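ABC transporter, periplasmic solute-binding protein (Rhizobium meliloti, PDB 4WED) probably captures a solute in the periplasm, perhaps a peptide or a nickel-containing ligand, and hands it to a membrane ABC importer. Local coordinates at residues Trp85-Gly90 against Ala158-Leu163; Ala113-Asn118 against Tyr146-His151; Arg302-Lys307 against Ala382-Ser387; Ala340-Leu345 against Lys390-Asp395. All coordinates share one frame; numbering follows the deposited sequence.

Contact 1 of 4, residues Trp85-Gly90 against Ala158-Leu163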
loop_
_atom_site.group_PDB
_atom_site.type_symbol
_atom_site.label_atom_id
_atom_site.label_comp_id
_atom_site.label_asym_id
_atom_site.label_seq_id
_atom_site.Cartn_x
_atom_site.Cartn_y
_atom_site.Cartn_z
ATOM N N TRP A 85 -19.733 5.785 -13.835
ATOM C CA TRP A 85 -19.683 6.967 -13.001
ATOM C C TRP A 85 -19.178 8.199 -13.752
ATOM O O TRP A 85 -18.504 8.105 -14.770
ATOM C CB TRP A 85 -18.781 6.682 -11.800
ATOM C CG TRP A 85 -17.371 6.248 -12.119
ATOM C CD1 TRP A 85 -16.244 7.045 -12.142
ATOM C CD2 TRP A 85 -16.920 4.900 -12.388
ATOM N NE1 TRP A 85 -15.130 6.267 -12.424
ATOM C CE2 TRP A 85 -15.517 4.957 -12.583
ATOM C CE3 TRP A 85 -17.568 3.648 -12.483
ATOM C CZ2 TRP A 85 -14.762 3.819 -12.895
ATOM C CZ3 TRP A 85 -16.815 2.515 -12.780
ATOM C CH2 TRP A 85 -15.432 2.602 -12.978
ATOM N N LYS A 86 -19.528 9.364 -13.244
ATOM C CA LYS A 86 -19.117 10.602 -13.850
ATOM C C LYS A 86 -18.832 11.560 -12.731
ATOM O O LYS A 86 -19.628 11.698 -11.811
ATOM C CB LYS A 86 -20.174 11.145 -14.793
ATOM C CG LYS A 86 -19.653 12.196 -15.803
ATOM N N ILE A 87 -17.657 12.173 -12.790
ATOM C CA ILE A 87 -17.278 13.178 -11.835
ATOM C C ILE A 87 -17.423 14.552 -12.476
ATOM O O ILE A 87 -16.753 14.800 -13.457
ATOM C CB ILE A 87 -15.837 12.974 -11.376
ATOM C CG1 ILE A 87 -15.744 11.666 -10.579
ATOM C CG2 ILE A 87 -15.395 14.153 -10.516
ATOM C CD1 ILE A 87 -14.352 11.273 -10.192
ATOM N N GLU A 88 -18.238 15.439 -11.889
ATOM C CA GLU A 88 -18.434 16.835 -12.405
ATOM C C GLU A 88 -18.276 17.923 -11.332
ATOM O O GLU A 88 -18.067 17.618 -10.152
ATOM C CB GLU A 88 -19.839 16.968 -12.991
ATOM C CG GLU A 88 -20.050 16.144 -14.247
ATOM C CD GLU A 88 -21.499 16.163 -14.733
ATOM O OE1 GLU A 88 -22.378 16.737 -14.036
ATOM O OE2 GLU A 88 -21.756 15.600 -15.827
ATOM N N ASP A 89 -18.414 19.188 -11.755
ATOM C CA ASP A 89 -18.379 20.378 -10.873
ATOM C C ASP A 89 -17.009 20.519 -10.228
ATOM O O ASP A 89 -16.887 20.788 -9.026
ATOM C CB ASP A 89 -19.490 20.331 -9.819
ATOM N N GLY A 90 -15.973 20.310 -11.038
ATOM C CA GLY A 90 -14.610 20.405 -10.573
ATOM C C GLY A 90 -14.351 19.432 -9.439
ATOM O O GLY A 90 -13.596 19.737 -8.521
ATOM N N ALA A 158 -8.488 11.908 -5.151
ATOM C CA ALA A 158 -8.513 10.446 -5.276
ATOM C C ALA A 158 -9.859 9.841 -4.855
ATOM O O ALA A 158 -9.920 8.859 -4.107
ATOM C CB ALA A 158 -7.390 9.833 -4.422
ATOM N N LEU A 159 -10.934 10.442 -5.327
ATOM C CA LEU A 159 -12.275 10.053 -4.930
ATOM C C LEU A 159 -12.545 8.571 -5.183
ATOM O O LEU A 159 -12.829 7.822 -4.267
ATOM C CB LEU A 159 -13.302 10.941 -5.639
ATOM C CG LEU A 159 -14.789 10.561 -5.495
ATOM C CD1 LEU A 159 -15.268 10.497 -4.055
ATOM C CD2 LEU A 159 -15.630 11.546 -6.276
HETATM N N MSE A 160 -12.479 8.174 -6.435
HETATM C CA MSE A 160 -12.755 6.813 -6.844
HETATM C C MSE A 160 -11.886 5.794 -6.167
HETATM O O MSE A 160 -12.329 4.689 -5.836
HETATM C CB MSE A 160 -12.493 6.724 -8.342
HETATM C CG MSE A 160 -13.415 7.554 -9.227
HETATM SE SE MSE A 160 -15.259 7.766 -8.547
HETATM C CE MSE A 160 -15.996 5.938 -8.789
ATOM N N GLN A 161 -10.627 6.145 -5.963
ATOM C CA GLN A 161 -9.714 5.254 -5.256
ATOM C C GLN A 161 -10.235 4.943 -3.808
ATOM O O GLN A 161 -10.150 3.818 -3.308
ATOM C CB GLN A 161 -8.308 5.905 -5.228
ATOM C CG GLN A 161 -7.149 4.942 -5.343
ATOM C CD GLN A 161 -5.856 5.611 -5.773
ATOM O OE1 GLN A 161 -5.752 6.110 -6.899
ATOM N NE2 GLN A 161 -4.875 5.628 -4.888
ATOM N N GLU A 162 -10.712 5.983 -3.133
ATOM C CA GLU A 162 -11.134 5.873 -1.761
ATOM C C GLU A 162 -12.349 4.977 -1.709
ATOM O O GLU A 162 -12.572 4.284 -0.713
ATOM C CB GLU A 162 -11.490 7.250 -1.188
ATOM C CG GLU A 162 -10.310 8.099 -0.720
ATOM C CD GLU A 162 -10.729 9.350 0.101
ATOM O OE1 GLU A 162 -11.956 9.620 0.280
ATOM O OE2 GLU A 162 -9.827 10.081 0.602
ATOM N N LEU A 163 -13.145 5.007 -2.783
ATOM C CA LEU A 163 -14.381 4.256 -2.814
ATOM C C LEU A 163 -14.109 2.780 -3.112
ATOM O O LEU A 163 -15.033 1.955 -3.057
ATOM C CB LEU A 163 -15.352 4.825 -3.857
ATOM C CG LEU A 163 -16.000 6.219 -3.578
ATOM C CD1 LEU A 163 -16.747 6.767 -4.792
ATOM C CD2 LEU A 163 -16.912 6.206 -2.382
#
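Met-160, present as selenomethionine, lays its methyl group over the indole of Trp-85, a Met-aromatic contact between the short helix 159-162 and the edge strand 82-88 of a four-stranded antiparallel sheet. The methyl CE of Met-160 sits 3.5 Å from the centroid of the five-membered ring of Trp-85, only 11° off the ring normal, so its hydrogens meet the pi face as a CH-pi contact. The selenium stands more obliquely to the same ring: Met-160 SE is 4.3 Å from the Trp-85 five-membered centroid. Bends at chi2 and chi3 fold the Met-160 chain so that its methyl arrives over the ring. On the strand, a chi1 of 57° at Trp-85 turns the indole so that one face meets that methyl. With an alanine at Trp-85, the methyl of Met-160 would probably lose its aromatic platform and be set free to turn into the gap opened beside the strand.

Two residues along, on the same side of the strand, Ile-87 runs past Met-160 in the opposite direction. Between the segments the contacts are van der Waals, CH-pi and Met-aromatic, with no hydrogen bond across; Val-69, Ile-77 and Leu-94 of nearby strands also touch Met-160. The end of Ile-87 is shared between two helix residues: its CD1 lies 4.0 Å from Met-160 CG and 4.1 Å from Leu-159 CD2.

Contact 2 of 4, residues Ala113-Asn118 against Tyr146-His151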
loop_
_atom_site.group_PDB
_atom_site.type_symbol
_atom_site.label_atom_id
_atom_site.label_comp_id
_atom_site.label_asym_id
_atom_site.label_seq_id
_atom_site.Cartn_x
_atom_site.Cartn_y
_atom_site.Cartn_z
ATOM N N ALA A 113 -31.780 2.970 -3.181
ATOM C CA ALA A 113 -32.198 2.963 -1.779
ATOM C C ALA A 113 -31.254 2.190 -0.831
ATOM O O ALA A 113 -30.954 2.650 0.255
ATOM C CB ALA A 113 -33.607 2.392 -1.690
ATOM N N ALA A 114 -30.778 1.023 -1.244
ATOM C CA ALA A 114 -29.916 0.220 -0.388
ATOM C C ALA A 114 -28.531 0.845 -0.361
ATOM O O ALA A 114 -27.847 0.839 0.648
ATOM C CB ALA A 114 -29.863 -1.218 -0.881
ATOM N N CYS A 115 -28.147 1.446 -1.472
ATOM C CA CYS A 115 -26.890 2.151 -1.563
ATOM C C CYS A 115 -26.822 3.408 -0.694
ATOM O O CYS A 115 -25.856 3.604 0.045
ATOM C CB CYS A 115 -26.667 2.518 -3.021
ATOM S SG CYS A 115 -25.083 3.308 -3.291
ATOM N N LYS A 116 -27.838 4.256 -0.794
ATOM C CA LYS A 116 -27.963 5.429 0.090
ATOM C C LYS A 116 -27.886 5.032 1.553
ATOM O O LYS A 116 -27.214 5.691 2.341
ATOM C CB LYS A 116 -29.310 6.141 -0.169
ATOM C CG LYS A 116 -29.701 7.323 0.723
ATOM C CD LYS A 116 -31.060 7.902 0.277
ATOM C CE LYS A 116 -31.353 9.308 0.807
ATOM N NZ LYS A 116 -32.290 10.138 -0.043
ATOM N N TRP A 117 -28.620 3.981 1.914
ATOM C CA TRP A 117 -28.759 3.566 3.310
ATOM C C TRP A 117 -27.404 3.203 3.905
ATOM O O TRP A 117 -27.119 3.516 5.040
ATOM C CB TRP A 117 -29.697 2.361 3.379
ATOM C CG TRP A 117 -29.904 1.764 4.773
ATOM C CD1 TRP A 117 -30.841 2.141 5.684
ATOM C CD2 TRP A 117 -29.173 0.663 5.382
ATOM N NE1 TRP A 117 -30.733 1.372 6.819
ATOM C CE2 TRP A 117 -29.728 0.458 6.666
ATOM C CE3 TRP A 117 -28.113 -0.161 4.961
ATOM C CZ2 TRP A 117 -29.265 -0.533 7.543
ATOM C CZ3 TRP A 117 -27.643 -1.139 5.830
ATOM C CH2 TRP A 117 -28.232 -1.325 7.111
ATOM N N ASN A 118 -26.576 2.546 3.109
ATOM C CA ASN A 118 -25.187 2.231 3.477
ATOM C C ASN A 118 -24.300 3.442 3.544
ATOM O O ASN A 118 -23.606 3.663 4.529
ATOM C CB ASN A 118 -24.565 1.277 2.452
ATOM C CG ASN A 118 -24.832 -0.172 2.781
ATOM O OD1 ASN A 118 -24.196 -0.735 3.664
ATOM N ND2 ASN A 118 -25.756 -0.785 2.068
ATOM N N TYR A 146 -31.525 2.881 -10.077
ATOM C CA TYR A 146 -30.138 2.580 -10.414
ATOM C C TYR A 146 -29.249 3.785 -10.610
ATOM O O TYR A 146 -28.108 3.618 -11.027
ATOM C CB TYR A 146 -30.089 1.581 -11.587
ATOM C CG TYR A 146 -30.905 0.376 -11.215
ATOM C CD1 TYR A 146 -30.361 -0.623 -10.428
ATOM C CD2 TYR A 146 -32.259 0.296 -11.525
ATOM C CE1 TYR A 146 -31.120 -1.698 -10.007
ATOM C CE2 TYR A 146 -33.030 -0.789 -11.124
ATOM C CZ TYR A 146 -32.453 -1.776 -10.361
ATOM O OH TYR A 146 -33.175 -2.857 -9.942
ATOM N N HIS A 147 -29.714 4.984 -10.247
ATOM C CA HIS A 147 -28.871 6.183 -10.401
ATOM C C HIS A 147 -28.827 6.997 -9.129
ATOM O O HIS A 147 -29.859 7.380 -8.580
ATOM C CB HIS A 147 -29.295 7.029 -11.601
ATOM C CG HIS A 147 -29.119 6.319 -12.903
ATOM N ND1 HIS A 147 -30.015 5.377 -13.359
ATOM C CD2 HIS A 147 -28.115 6.350 -13.809
ATOM C CE1 HIS A 147 -29.586 4.871 -14.501
ATOM N NE2 HIS A 147 -28.433 5.445 -14.795
ATOM N N ILE A 148 -27.611 7.222 -8.643
ATOM C CA ILE A 148 -27.375 8.086 -7.495
ATOM C C ILE A 148 -26.322 9.146 -7.835
ATOM O O ILE A 148 -25.315 8.849 -8.513
ATOM C CB ILE A 148 -26.868 7.303 -6.253
ATOM C CG1 ILE A 148 -27.911 6.302 -5.776
ATOM C CG2 ILE A 148 -26.599 8.262 -5.096
ATOM C CD1 ILE A 148 -27.721 5.806 -4.344
ATOM N N THR A 149 -26.544 10.338 -7.285
ATOM C CA THR A 149 -25.603 11.430 -7.341
ATOM C C THR A 149 -25.150 11.835 -5.920
ATOM O O THR A 149 -25.984 12.011 -5.012
ATOM C CB THR A 149 -26.253 12.626 -8.074
ATOM O OG1 THR A 149 -26.517 12.242 -9.429
ATOM C CG2 THR A 149 -25.354 13.878 -8.075
ATOM N N VAL A 150 -23.834 11.977 -5.734
ATOM C CA VAL A 150 -23.272 12.453 -4.466
ATOM C C VAL A 150 -22.672 13.831 -4.687
ATOM O O VAL A 150 -22.070 14.087 -5.735
ATOM C CB VAL A 150 -22.189 11.506 -3.890
ATOM C CG1 VAL A 150 -21.681 11.995 -2.548
ATOM C CG2 VAL A 150 -22.727 10.101 -3.724
ATOM N N HIS A 151 -22.866 14.701 -3.699
ATOM C CA HIS A 151 -22.335 16.042 -3.707
ATOM C C HIS A 151 -21.327 16.319 -2.591
ATOM O O HIS A 151 -21.509 15.890 -1.455
ATOM C CB HIS A 151 -23.483 17.016 -3.590
ATOM C CG HIS A 151 -24.162 17.285 -4.896
ATOM N ND1 HIS A 151 -25.467 16.901 -5.152
ATOM C CD2 HIS A 151 -23.708 17.883 -6.025
ATOM C CE1 HIS A 151 -25.786 17.256 -6.384
ATOM N NE2 HIS A 151 -24.742 17.858 -6.933
#
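Helix 112-122 packs here against strand 147-152, an inner strand of the antiparallel sheet, and Ile-148 makes the contact almost alone. Ile-148 CD1 rests on Cys-115, 3.7 Å from its CB and 3.8 Å from its SG. Ile-148 CD1 also lies 3.9 Å from the backbone N of Lys-116, while the Lys-116 side chain starts beside Ile-148 and then leads its ammonium end away. Because Ile-148 has CG1 anti to its carbonyl carbon (chi1 -63°) and an extended chi2 of -162°, CD1 is carried out as the farthest point of the side chain and touches both CB and SG of the cysteine.

This is helix-on-sheet packing within the solute-binding protein family 5 fold. The strand alternates its side chains, so Ile-148 faces the helix while its neighbour Thr-149 bonds through OG1 to His-95 on strand 93-98. Leu-98 and Phe-171 also touch Cys-115, and Leu-140 touches Ile-148, so the contact is buried in a larger apolar layer.

The far side of the helix turn has its own polar bond. Asn-118 folds back so that ND2 donates to Ala-114 O over 3.0 Å, with an N-H...O angle of 153°. That donor stands above the carbonyl plane, and Asn-118 N reaches the same oxygen from the opposite face. The other end of the amide is used as well: Asn-118 OD1 accepts from the backbone N of Leu-172.

Contact 3 of 4, residues Arg302-Lys307 against Ala382-Ser387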
loop_
_atom_site.group_PDB
_atom_site.type_symbol
_atom_site.label_atom_id
_atom_site.label_comp_id
_atom_site.label_asym_id
_atom_site.label_seq_id
_atom_site.Cartn_x
_atom_site.Cartn_y
_atom_site.Cartn_z
ATOM N N ARG A 302 21.502 -0.816 -4.225
ATOM C CA ARG A 302 20.164 -1.244 -3.881
ATOM C C ARG A 302 20.067 -2.749 -3.947
ATOM O O ARG A 302 19.404 -3.366 -3.140
ATOM C CB ARG A 302 19.153 -0.588 -4.810
ATOM C CG ARG A 302 18.869 0.853 -4.449
ATOM C CD ARG A 302 18.854 1.757 -5.656
ATOM N NE ARG A 302 18.492 3.110 -5.284
ATOM C CZ ARG A 302 19.352 4.104 -5.143
ATOM N NH1 ARG A 302 20.633 3.912 -5.351
ATOM N NH2 ARG A 302 18.925 5.298 -4.796
ATOM N N ALA A 303 20.732 -3.328 -4.932
ATOM C CA ALA A 303 20.751 -4.777 -5.121
ATOM C C ALA A 303 21.313 -5.526 -3.918
ATOM O O ALA A 303 20.838 -6.602 -3.594
ATOM C CB ALA A 303 21.538 -5.125 -6.374
ATOM N N ALA A 304 22.323 -4.964 -3.274
ATOM C CA ALA A 304 22.895 -5.527 -2.056
ATOM C C ALA A 304 21.907 -5.341 -0.898
ATOM O O ALA A 304 21.766 -6.195 -0.031
ATOM C CB ALA A 304 24.210 -4.831 -1.744
ATOM N N ILE A 305 21.210 -4.211 -0.893
ATOM C CA ILE A 305 20.134 -4.001 0.100
ATOM C C ILE A 305 19.108 -5.129 -0.039
ATOM O O ILE A 305 18.644 -5.707 0.951
ATOM C CB ILE A 305 19.367 -2.689 -0.110
ATOM C CG1 ILE A 305 20.305 -1.489 -0.185
ATOM C CG2 ILE A 305 18.344 -2.476 1.003
ATOM C CD1 ILE A 305 20.639 -0.875 1.130
ATOM N N SER A 306 18.755 -5.442 -1.281
ATOM C CA SER A 306 17.718 -6.413 -1.518
ATOM C C SER A 306 18.169 -7.791 -1.099
ATOM O O SER A 306 17.357 -8.533 -0.551
ATOM C CB SER A 306 17.321 -6.445 -2.962
ATOM O OG SER A 306 16.617 -7.645 -3.209
ATOM N N LYS A 307 19.445 -8.122 -1.377
ATOM C CA LYS A 307 20.076 -9.419 -1.010
ATOM C C LYS A 307 20.041 -9.663 0.509
ATOM O O LYS A 307 19.487 -10.641 0.985
ATOM C CB LYS A 307 21.546 -9.473 -1.495
ATOM C CG LYS A 307 22.227 -10.838 -1.378
ATOM C CD LYS A 307 23.777 -10.795 -1.364
ATOM N N ALA A 382 21.885 -0.380 7.362
ATOM C CA ALA A 382 22.769 0.714 7.690
ATOM C C ALA A 382 24.230 0.315 7.523
ATOM O O ALA A 382 25.066 1.121 7.085
ATOM C CB ALA A 382 22.499 1.190 9.095
ATOM N N GLU A 383 24.528 -0.938 7.829
ATOM C CA GLU A 383 25.904 -1.433 7.804
ATOM C C GLU A 383 26.358 -1.783 6.405
ATOM O O GLU A 383 27.535 -1.728 6.124
ATOM C CB GLU A 383 26.034 -2.647 8.708
ATOM C CG GLU A 383 25.638 -2.334 10.147
ATOM C CD GLU A 383 25.936 -3.466 11.109
ATOM O OE1 GLU A 383 25.727 -4.635 10.710
ATOM O OE2 GLU A 383 26.368 -3.184 12.259
ATOM N N VAL A 384 25.432 -2.160 5.536
ATOM C CA VAL A 384 25.735 -2.284 4.120
ATOM C C VAL A 384 26.115 -0.903 3.567
ATOM O O VAL A 384 27.162 -0.726 2.953
ATOM C CB VAL A 384 24.514 -2.773 3.319
ATOM C CG1 VAL A 384 24.795 -2.736 1.816
ATOM C CG2 VAL A 384 24.121 -4.171 3.752
ATOM N N ILE A 385 25.240 0.060 3.808
ATOM C CA ILE A 385 25.411 1.433 3.327
ATOM C C ILE A 385 26.700 2.076 3.853
ATOM O O ILE A 385 27.486 2.623 3.090
ATOM C CB ILE A 385 24.184 2.291 3.718
ATOM C CG1 ILE A 385 22.967 1.789 2.939
ATOM C CG2 ILE A 385 24.432 3.766 3.460
ATOM C CD1 ILE A 385 21.640 2.227 3.501
ATOM N N GLN A 386 26.908 1.999 5.153
ATOM C CA GLN A 386 28.067 2.592 5.772
ATOM C C GLN A 386 29.367 2.122 5.108
ATOM O O GLN A 386 30.366 2.883 4.967
ATOM C CB GLN A 386 28.084 2.158 7.237
ATOM C CG GLN A 386 29.365 2.444 7.996
ATOM C CD GLN A 386 29.333 1.825 9.381
ATOM O OE1 GLN A 386 29.533 0.613 9.538
ATOM N NE2 GLN A 386 29.092 2.651 10.395
ATOM N N SER A 387 29.338 0.839 4.767
ATOM C CA SER A 387 30.443 0.158 4.117
ATOM C C SER A 387 30.610 0.639 2.653
ATOM O O SER A 387 31.730 0.775 2.154
ATOM C CB SER A 387 30.191 -1.351 4.195
ATOM O OG SER A 387 31.014 -2.037 3.289
#
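This is a purely apolar helix-helix contact, in which helix 302-310 meets helix 378-392 well away from the centre of the chain. Four side chains carry it in two pairs, and no hydrogen bond crosses between the segments. The backbones come nearest at Ile-305 and Val-384, whose CA atoms are 7.1 Å apart, close for two helices and allowed by the small Ala-304 at the interface.

The first pair is Ala-304 with Val-384. The methyl CB of Ala-304 points at the second helix and meets Val-384 CG1 at 4.2 Å. Val-384 presents that branch because CG1 stands anti to its backbone N (chi1 173°), reaching outward toward the alanine.

The second pair, Ile-305 with Ile-385, is more deeply buried. Both side chains leave their helices at an angle to the contact, and their ends then bring them together at a slant. Ile-305 CD1 lies 4.0 Å from both CG1 and CD1 of Ile-385, so one methyl rests against the outer bond of the other isoleucine. A bent chi2 of -88° turns the CD1 of Ile-305 into this position.

Around the pairs, Ile-305 also touches Ile-381 and Ala-304 touches Glu-388, both on helix 378-392. Beyond them strand 395-400 backs the second helix, with Leu-396 against Ile-385 and Ile-398 against Ala-382.

Contact 4 of 4, residues Ala340-Leu345 against Lys390-Asp395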
loop_
_atom_site.group_PDB
_atom_site.type_symbol
_atom_site.label_atom_id
_atom_site.label_comp_id
_atom_site.label_asym_id
_atom_site.label_seq_id
_atom_site.Cartn_x
_atom_site.Cartn_y
_atom_site.Cartn_z
ATOM N N ALA A 340 32.750 5.155 -8.811
ATOM C CA ALA A 340 33.679 6.056 -9.497
ATOM C C ALA A 340 32.976 7.373 -9.791
ATOM O O ALA A 340 33.499 8.460 -9.526
ATOM C CB ALA A 340 34.217 5.425 -10.779
ATOM N N ALA A 341 31.783 7.285 -10.325
ATOM C CA ALA A 341 30.991 8.497 -10.526
ATOM C C ALA A 341 30.695 9.254 -9.203
ATOM O O ALA A 341 30.782 10.486 -9.152
ATOM C CB ALA A 341 29.703 8.154 -11.249
ATOM N N ALA A 342 30.410 8.525 -8.127
ATOM C CA ALA A 342 30.160 9.162 -6.843
ATOM C C ALA A 342 31.360 9.950 -6.321
ATOM O O ALA A 342 31.242 11.106 -5.887
ATOM C CB ALA A 342 29.723 8.112 -5.839
ATOM N N SER A 343 32.526 9.313 -6.358
ATOM C CA SER A 343 33.785 9.939 -5.952
ATOM C C SER A 343 34.051 11.223 -6.762
ATOM O O SER A 343 34.538 12.232 -6.257
ATOM C CB SER A 343 34.935 8.954 -6.245
ATOM O OG SER A 343 34.760 7.735 -5.550
ATOM N N ALA A 344 33.780 11.139 -8.047
ATOM C CA ALA A 344 33.992 12.266 -8.937
ATOM C C ALA A 344 33.056 13.429 -8.559
ATOM O O ALA A 344 33.494 14.579 -8.499
ATOM C CB ALA A 344 33.809 11.845 -10.403
ATOM N N LEU A 345 31.783 13.147 -8.299
ATOM C CA LEU A 345 30.874 14.207 -7.830
ATOM C C LEU A 345 31.433 14.826 -6.576
ATOM O O LEU A 345 31.593 16.035 -6.490
ATOM C CB LEU A 345 29.490 13.663 -7.514
ATOM C CG LEU A 345 28.725 13.293 -8.769
ATOM C CD1 LEU A 345 27.563 12.368 -8.478
ATOM C CD2 LEU A 345 28.240 14.559 -9.459
ATOM N N LYS A 390 31.820 4.280 2.767
ATOM C CA LYS A 390 33.204 4.285 3.068
ATOM C C LYS A 390 33.963 4.236 1.750
ATOM O O LYS A 390 34.886 5.014 1.561
ATOM C CB LYS A 390 33.537 3.117 3.996
ATOM C CG LYS A 390 35.021 2.783 4.114
ATOM C CD LYS A 390 35.700 3.535 5.239
ATOM C CE LYS A 390 37.155 3.124 5.305
ATOM N NZ LYS A 390 37.614 2.951 6.698
ATOM N N GLU A 391 33.550 3.366 0.825
ATOM C CA GLU A 391 34.268 3.188 -0.451
ATOM C C GLU A 391 34.316 4.461 -1.293
ATOM O O GLU A 391 35.261 4.642 -2.027
ATOM C CB GLU A 391 33.666 2.039 -1.275
ATOM C CG GLU A 391 34.120 0.645 -0.824
ATOM C CD GLU A 391 33.231 -0.496 -1.335
ATOM O OE1 GLU A 391 31.989 -0.410 -1.180
ATOM O OE2 GLU A 391 33.760 -1.491 -1.880
ATOM N N VAL A 392 33.305 5.333 -1.197
ATOM C CA VAL A 392 33.318 6.631 -1.912
ATOM C C VAL A 392 33.870 7.788 -1.089
ATOM O O VAL A 392 33.953 8.911 -1.590
ATOM C CB VAL A 392 31.930 7.039 -2.425
ATOM C CG1 VAL A 392 31.384 5.956 -3.321
ATOM C CG2 VAL A 392 30.934 7.331 -1.295
ATOM N N GLY A 393 34.224 7.514 0.166
ATOM C CA GLY A 393 34.859 8.485 1.055
ATOM C C GLY A 393 33.939 9.158 2.068
ATOM O O GLY A 393 34.302 10.173 2.644
ATOM N N ILE A 394 32.737 8.624 2.271
ATOM C CA ILE A 394 31.828 9.168 3.256
ATOM C C ILE A 394 31.872 8.315 4.505
ATOM O O ILE A 394 31.854 7.093 4.414
ATOM C CB ILE A 394 30.387 9.180 2.702
ATOM C CG1 ILE A 394 30.247 10.361 1.721
ATOM C CG2 ILE A 394 29.374 9.252 3.851
ATOM C CD1 ILE A 394 29.264 10.151 0.610
ATOM N N ASP A 395 31.931 8.970 5.661
ATOM C CA ASP A 395 32.008 8.322 6.987
ATOM C C ASP A 395 30.598 8.247 7.597
ATOM O O ASP A 395 30.084 9.216 8.166
ATOM C CB ASP A 395 32.979 9.096 7.910
ATOM C CG ASP A 395 33.026 8.536 9.359
ATOM O OD1 ASP A 395 32.996 7.306 9.558
ATOM O OD2 ASP A 395 33.098 9.350 10.304
#
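Ala-342 is the first residue of segment 340-345 to touch the end of helix 378-392: its CB points at Val-392 and lies 3.7 Å from CG1, methyl to methyl. Val-392 offers that branch with CG1 anti to its carbonyl carbon (chi1 -57°), and it is the one side chain of its segment that meets the neighbouring helix.

Next comes Ser-343, where the backbones draw closest, with Ser-343 CA and Val-392 CA 5.2 Å apart. Ser-343 OG is bonded within its own helix, to the carbonyl O of Ala-339 one turn back, and meets the valine only by van der Waals contact, 4.1 Å from Val-392 CA. Ala-339 also touches Val-392, extending the apolar patch by one turn.

Past the valine, Gly-393 is the first residue to leave helical phi/psi, with a positive phi of 100°. Gly-393 N bonds to Lys-390 O at 2.9 Å, while the carbonyl of Val-392 receives NE of Arg-357. Small residues of helix 339-348 pack against the C-terminal end of helix 378-392, which closes in a Schellman motif before strand 395-400.

The four contacts form two pairs far apart in the chain. Contacts 1 and 2, about 14 Å apart between centres, both set a helix against the same antiparallel sheet, contact 1 at its edge strand and contact 2 at an inner one. Contacts 3 and 4 both use helix 378-392, in its middle and at its C-terminal end, and lie about 52 and 60 Å from contact 2 between centres. Contacts 2 and 4 are buried, while 1 and 3 are partly so. None has a hydrogen bond across: contact 1 adds an aromatic face, contact 2 rests on one isoleucine methyl against Cys-115, contact 3 on Ile-Ile and Ala-Val pairs, and contact 4 on small residues that let backbones approach.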